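Long-range contacts in inositol dehydrogenase (Lactobacillus casei, PDB 4MKX), which probably oxidises scyllo-inositol, passing hydride to NAD, as a dehydrogenase of the Gfo/Idh/MocA family: residues V84-P89 with V107-P112; L137-R142 with M195-I200. All coordinates share one frame; numbering follows the deposited sequence.

Interaction 1 (V84-P89 with V107-P112); sequences VFIVSP and VFSEKP
Phe108 sets its CG anti to the backbone N (chi1 176°), whereas Phe85 is turned to a chi1 of -102°, away from the usual staggered positions, and in this pose the two rings lie over one another as an offset stack. Their centroids are 4.2 Å apart and the planes 15° from parallel. The overlap is partial: CD1 of Phe108 sits over the rim of the Phe85 ring, 3.4 Å from Phe85 CD2, while Phe108 CB covers the same ring near its centre in a CH-pi contact. Beneath the rings, neighbouring parallel strands of the Rossmann sheet, joined through helix 93-102 as a beta-alpha-beta unit, are tied by three nearly straight backbone bonds: Phe108 N to Val84 O, Ile86 N to Phe108 O and Glu110 N to Ile86 O. The opposite face carries Val84, Ile86 and Val107, which pack against that helix; Val107 CG1 meets Ile86 CD1 and its CG2 meets Val84 CG2, each at 3.8 Å. Further along, Glu110 is bent at chi2, laying CG 3.8 Å from Val87 CG1. Its carboxylate is held at both oxygens, OE1 by Lys111 N and OE2 by NE2 of His32, whose ring also meets Phe85 and Phe108 edge-to-face.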
loop_
_atom_site.group_PDB
_atom_site.type_symbol
_atom_site.label_atom_id
_atom_site.label_comp_id
_atom_site.label_asym_id
_atom_site.label_seq_id
_atom_site.Cartn_x
_atom_site.Cartn_y
_atom_site.Cartn_z
ATOM N N VAL A 84 -6.486 0.143 42.652
ATOM C CA VAL A 84 -5.385 -0.778 42.425
ATOM C C VAL A 84 -5.312 -1.168 40.954
ATOM O O VAL A 84 -6.337 -1.238 40.288
ATOM C CB VAL A 84 -5.523 -2.065 43.266
ATOM C CG1 VAL A 84 -5.546 -1.742 44.746
ATOM C CG2 VAL A 84 -6.781 -2.823 42.884
ATOM N N PHE A 85 -4.098 -1.411 40.470
ATOM C CA PHE A 85 -3.889 -1.995 39.150
ATOM C C PHE A 85 -3.327 -3.372 39.390
ATOM O O PHE A 85 -2.255 -3.514 39.992
ATOM C CB PHE A 85 -2.861 -1.190 38.355
ATOM C CG PHE A 85 -3.463 -0.273 37.329
ATOM C CD1 PHE A 85 -4.301 0.765 37.718
ATOM C CD2 PHE A 85 -3.176 -0.438 35.984
ATOM C CE1 PHE A 85 -4.859 1.618 36.780
ATOM C CE2 PHE A 85 -3.739 0.402 35.033
ATOM C CZ PHE A 85 -4.576 1.434 35.434
ATOM N N ILE A 86 -4.043 -4.394 38.933
ATOM C CA ILE A 86 -3.608 -5.758 39.138
ATOM C C ILE A 86 -2.938 -6.271 37.875
ATOM O O ILE A 86 -3.594 -6.492 36.851
ATOM C CB ILE A 86 -4.785 -6.639 39.549
ATOM C CG1 ILE A 86 -5.273 -6.193 40.928
ATOM C CG2 ILE A 86 -4.380 -8.117 39.586
ATOM C CD1 ILE A 86 -6.664 -6.694 41.285
ATOM N N VAL A 87 -1.619 -6.428 37.944
ATOM C CA VAL A 87 -0.840 -6.869 36.798
ATOM C C VAL A 87 0.040 -8.063 37.196
ATOM O O VAL A 87 1.128 -8.268 36.664
ATOM C CB VAL A 87 -0.001 -5.701 36.202
ATOM C CG1 VAL A 87 0.282 -5.951 34.724
ATOM C CG2 VAL A 87 -0.735 -4.376 36.355
ATOM N N SER A 88 -0.464 -8.846 38.150
ATOM C CA SER A 88 0.174 -10.070 38.619
ATOM C C SER A 88 -0.089 -11.210 37.642
ATOM O O SER A 88 -0.880 -11.053 36.711
ATOM C CB SER A 88 -0.413 -10.437 39.979
ATOM O OG SER A 88 -1.830 -10.381 39.945
ATOM N N PRO A 89 0.578 -12.361 37.837
ATOM C CA PRO A 89 0.239 -13.496 36.969
ATOM C C PRO A 89 -1.237 -13.883 37.096
ATOM O O PRO A 89 -1.848 -13.647 38.136
ATOM C CB PRO A 89 1.132 -14.613 37.500
ATOM C CG PRO A 89 2.313 -13.896 38.083
ATOM C CD PRO A 89 1.764 -12.637 38.672
ATOM N N VAL A 107 -10.894 -1.107 41.065
ATOM C CA VAL A 107 -10.019 -2.137 40.530
ATOM C C VAL A 107 -9.884 -2.110 39.008
ATOM O O VAL A 107 -10.884 -2.155 38.290
ATOM C CB VAL A 107 -10.517 -3.546 40.928
ATOM C CG1 VAL A 107 -9.655 -4.617 40.261
ATOM C CG2 VAL A 107 -10.505 -3.695 42.446
ATOM N N PHE A 108 -8.645 -1.995 38.540
ATOM C CA PHE A 108 -8.308 -2.320 37.159
ATOM C C PHE A 108 -7.568 -3.646 37.192
ATOM O O PHE A 108 -6.577 -3.796 37.922
ATOM C CB PHE A 108 -7.396 -1.240 36.568
ATOM C CG PHE A 108 -6.919 -1.542 35.159
ATOM C CD1 PHE A 108 -5.816 -2.368 34.945
ATOM C CD2 PHE A 108 -7.553 -0.976 34.068
ATOM C CE1 PHE A 108 -5.369 -2.653 33.652
ATOM C CE2 PHE A 108 -7.108 -1.247 32.768
ATOM C CZ PHE A 108 -6.010 -2.089 32.571
ATOM N N SER A 109 -8.004 -4.609 36.387
ATOM C CA SER A 109 -7.281 -5.869 36.323
ATOM C C SER A 109 -6.868 -6.159 34.899
ATOM O O SER A 109 -7.662 -5.988 33.990
ATOM C CB SER A 109 -8.170 -7.008 36.832
ATOM O OG SER A 109 -7.510 -8.247 36.710
ATOM N N GLU A 110 -5.633 -6.604 34.706
ATOM C CA GLU A 110 -5.268 -7.145 33.403
ATOM C C GLU A 110 -6.048 -8.408 33.087
ATOM O O GLU A 110 -6.589 -9.071 33.980
ATOM C CB GLU A 110 -3.768 -7.448 33.321
ATOM C CG GLU A 110 -2.945 -6.272 32.821
ATOM C CD GLU A 110 -3.351 -5.846 31.416
ATOM O OE1 GLU A 110 -3.890 -6.680 30.654
ATOM O OE2 GLU A 110 -3.131 -4.668 31.061
ATOM N N LYS A 111 -6.118 -8.729 31.800
ATOM C CA LYS A 111 -6.672 -10.005 31.375
ATOM C C LYS A 111 -5.726 -11.144 31.739
ATOM O O LYS A 111 -4.532 -10.924 31.959
ATOM C CB LYS A 111 -6.926 -9.981 29.858
ATOM C CG LYS A 111 -5.660 -9.838 28.987
ATOM C CD LYS A 111 -5.067 -11.210 28.611
ATOM C CE LYS A 111 -3.678 -11.072 27.985
ATOM N NZ LYS A 111 -3.034 -12.397 27.761
ATOM N N PRO A 112 -6.253 -12.377 31.828
ATOM C CA PRO A 112 -7.673 -12.730 31.838
ATOM C C PRO A 112 -8.189 -12.456 33.231
ATOM O O PRO A 112 -7.378 -12.224 34.129
ATOM C CB PRO A 112 -7.656 -14.245 31.607
ATOM C CG PRO A 112 -6.375 -14.699 32.191
ATOM C CD PRO A 112 -5.388 -13.556 31.987
#

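Interaction 2 (L137-R142 with M195-I200); sequences LGFMRR and MSIHDI
The imidazole of His198 has the methyl CE of Met140 over one face and the carbonyl oxygen of Gly138 at its edge, in plane, 3.6 Å from CE1. Met140 CE stands above that face in a CH-pi contact, displaced toward the rim, and SD approaches more obliquely, 3.9 Å from the ring centroid. The ring of Phe139 offers its edge to the other segment, with Ile197 CG2 and His198 ND1 both near its plane; Ile197 CG2 comes to 3.5 Å from Phe139 CE1. The contact joins the loop that leaves the last strand of the Rossmann sheet to the first turn of helix 197-207 in the GFO/IDH/MocA C-terminal domain. Gly138 and Phe139 each centre an inverse gamma turn, and a 3-10 segment begins at Met140.

The guanidinium of Arg141 rests one face on His198 CB. With the chain extended from CG to NE (chi2 -168°, chi3 -166°), it reaches past this methylene to Asp199. There NH1 forms a salt bridge to OD1 at 2.8 Å, approaching from above the carboxylate plane, and the two flat groups are turned 71° against each other. Ser167 also bonds to OD1, and the hydroxyl of Ser169 bonds both Asp199 OD2 and Arg141 NH2, so strand 162-172 helps to hold the ion pair. An alanine in place of Arg141 would probably leave the buried carboxylate of Asp199 without its countercharge and open a gap beside His198 CB. A water completes the join between the segments: it accepts a hydrogen bond from Arg141 N and lies 2.8 Å from His198 ND1, to which it is also hydrogen-bonded.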
loop_
_atom_site.group_PDB
_atom_site.type_symbol
_atom_site.label_atom_id
_atom_site.label_comp_id
_atom_site.label_asym_id
_atom_site.label_seq_id
_atom_site.Cartn_x
_atom_site.Cartn_y
_atom_site.Cartn_z
ATOM N N LEU A 137 -11.528 -4.383 33.148
ATOM C CA LEU A 137 -10.587 -5.367 32.622
ATOM C C LEU A 137 -9.755 -4.782 31.490
ATOM O O LEU A 137 -10.273 -4.011 30.688
ATOM C CB LEU A 137 -11.345 -6.585 32.102
ATOM C CG LEU A 137 -11.786 -7.502 33.228
ATOM C CD1 LEU A 137 -12.894 -8.429 32.742
ATOM C CD2 LEU A 137 -10.584 -8.292 33.706
ATOM N N GLY A 138 -8.480 -5.169 31.420
ATOM C CA GLY A 138 -7.553 -4.579 30.454
ATOM C C GLY A 138 -7.658 -5.031 29.002
ATOM O O GLY A 138 -6.653 -5.396 28.388
ATOM N N PHE A 139 -8.857 -4.999 28.436
ATOM C CA PHE A 139 -9.005 -5.269 27.002
ATOM C C PHE A 139 -8.664 -4.003 26.210
ATOM O O PHE A 139 -9.552 -3.257 25.779
ATOM C CB PHE A 139 -10.425 -5.764 26.700
ATOM C CG PHE A 139 -10.699 -7.154 27.215
ATOM C CD1 PHE A 139 -9.838 -8.194 26.912
ATOM C CD2 PHE A 139 -11.795 -7.408 28.033
ATOM C CE1 PHE A 139 -10.071 -9.479 27.389
ATOM C CE2 PHE A 139 -12.037 -8.690 28.515
ATOM C CZ PHE A 139 -11.171 -9.725 28.192
ATOM N N MET A 140 -7.367 -3.755 26.024
ATOM C CA MET A 140 -6.927 -2.452 25.538
ATOM C C MET A 140 -7.276 -2.181 24.078
ATOM O O MET A 140 -7.306 -1.023 23.666
ATOM C CB MET A 140 -5.428 -2.237 25.784
ATOM C CG MET A 140 -4.482 -2.950 24.824
ATOM S SD MET A 140 -4.489 -4.739 25.035
ATOM C CE MET A 140 -3.202 -5.224 23.902
ATOM N N ARG A 141 -7.567 -3.213 23.298
ATOM C CA ARG A 141 -7.893 -2.971 21.893
ATOM C C ARG A 141 -9.165 -2.143 21.758
ATOM O O ARG A 141 -9.334 -1.405 20.796
ATOM C CB ARG A 141 -8.018 -4.282 21.126
ATOM C CG ARG A 141 -6.717 -5.057 21.085
ATOM C CD ARG A 141 -6.827 -6.174 20.085
ATOM N NE ARG A 141 -5.737 -7.121 20.247
ATOM C CZ ARG A 141 -5.658 -8.269 19.583
ATOM N NH1 ARG A 141 -6.600 -8.589 18.710
ATOM N NH2 ARG A 141 -4.641 -9.094 19.814
ATOM N N ARG A 142 -10.035 -2.207 22.762
ATOM C CA ARG A 142 -11.218 -1.360 22.745
ATOM C C ARG A 142 -10.879 0.123 22.823
ATOM O O ARG A 142 -11.727 0.961 22.520
ATOM C CB ARG A 142 -12.168 -1.722 23.886
ATOM C CG ARG A 142 -12.696 -3.144 23.803
ATOM C CD ARG A 142 -13.881 -3.267 24.714
ATOM N NE ARG A 142 -14.339 -4.638 24.867
ATOM C CZ ARG A 142 -15.545 -4.944 25.320
ATOM N NH1 ARG A 142 -16.376 -3.966 25.644
ATOM N NH2 ARG A 142 -15.918 -6.212 25.436
ATOM N N MET A 195 -2.808 -15.951 23.807
ATOM C CA MET A 195 -2.750 -15.099 22.620
ATOM C C MET A 195 -4.099 -14.647 22.060
ATOM O O MET A 195 -4.175 -13.616 21.393
ATOM C CB MET A 195 -1.972 -15.813 21.500
ATOM C CG MET A 195 -0.495 -15.976 21.777
ATOM S SD MET A 195 0.319 -14.383 21.989
ATOM C CE MET A 195 0.280 -13.760 20.306
ATOM N N SER A 196 -5.157 -15.415 22.303
ATOM C CA SER A 196 -6.404 -15.172 21.587
ATOM C C SER A 196 -7.508 -14.508 22.397
ATOM O O SER A 196 -8.569 -14.223 21.850
ATOM C CB SER A 196 -6.941 -16.483 21.013
ATOM O OG SER A 196 -5.966 -17.094 20.190
ATOM N N ILE A 197 -7.279 -14.288 23.691
ATOM C CA ILE A 197 -8.303 -13.674 24.519
ATOM C C ILE A 197 -8.716 -12.299 23.996
ATOM O O ILE A 197 -9.899 -11.979 23.983
ATOM C CB ILE A 197 -7.883 -13.592 26.009
ATOM C CG1 ILE A 197 -7.869 -14.994 26.608
ATOM C CG2 ILE A 197 -8.874 -12.755 26.803
ATOM C CD1 ILE A 197 -7.966 -15.023 28.130
ATOM N N HIS A 198 -7.757 -11.494 23.534
ATOM C CA HIS A 198 -8.107 -10.191 22.992
ATOM C C HIS A 198 -8.914 -10.324 21.709
ATOM O O HIS A 198 -9.785 -9.496 21.427
ATOM C CB HIS A 198 -6.870 -9.347 22.710
ATOM C CG HIS A 198 -6.130 -8.911 23.933
ATOM N ND1 HIS A 198 -6.683 -8.081 24.883
ATOM C CD2 HIS A 198 -4.866 -9.171 24.345
ATOM C CE1 HIS A 198 -5.798 -7.861 25.839
ATOM N NE2 HIS A 198 -4.681 -8.501 25.529
ATOM N N ASP A 199 -8.621 -11.354 20.922
ATOM C CA ASP A 199 -9.366 -11.592 19.694
ATOM C C ASP A 199 -10.801 -12.024 19.985
ATOM O O ASP A 199 -11.737 -11.572 19.329
ATOM C CB ASP A 199 -8.654 -12.641 18.841
ATOM C CG ASP A 199 -7.313 -12.160 18.331
ATOM O OD1 ASP A 199 -7.265 -11.085 17.695
ATOM O OD2 ASP A 199 -6.304 -12.851 18.570
ATOM N N ILE A 200 -10.966 -12.890 20.980
ATOM C CA ILE A 200 -12.298 -13.283 21.418
ATOM C C ILE A 200 -13.088 -12.054 21.852
ATOM O O ILE A 200 -14.227 -11.852 21.431
ATOM C CB ILE A 200 -12.224 -14.336 22.532
ATOM C CG1 ILE A 200 -11.742 -15.671 21.945
ATOM C CG2 ILE A 200 -13.589 -14.535 23.184
ATOM C CD1 ILE A 200 -11.172 -16.604 22.980
HETATM O O HOH W 1 -8.331 -5.996 23.890
#

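Overall arrangement
Along the chain the two contacts come in series, interaction 1 closing before interaction 2 opens, and their centres lie 13 Å apart. Interaction 1 joins neighbouring strands 83-86 and 106-109 of the parallel Rossmann sheet and the loops that follow them. Interaction 2 starts where the neighbouring edge strand, 135-137, runs out, and crosses to helix 197-207 in the GFO/IDH/MocA C-terminal domain. They touch directly: Ser109 O probably accepts a hydrogen bond from Gly138 N, Phe108 packs on Gly138, and Pro112 and Lys111 reach Ile197 and His198. The pair thus illustrates how loops at the C-terminal ends of Rossmann strands can carry a nucleotide-binding fold into contact with a second domain.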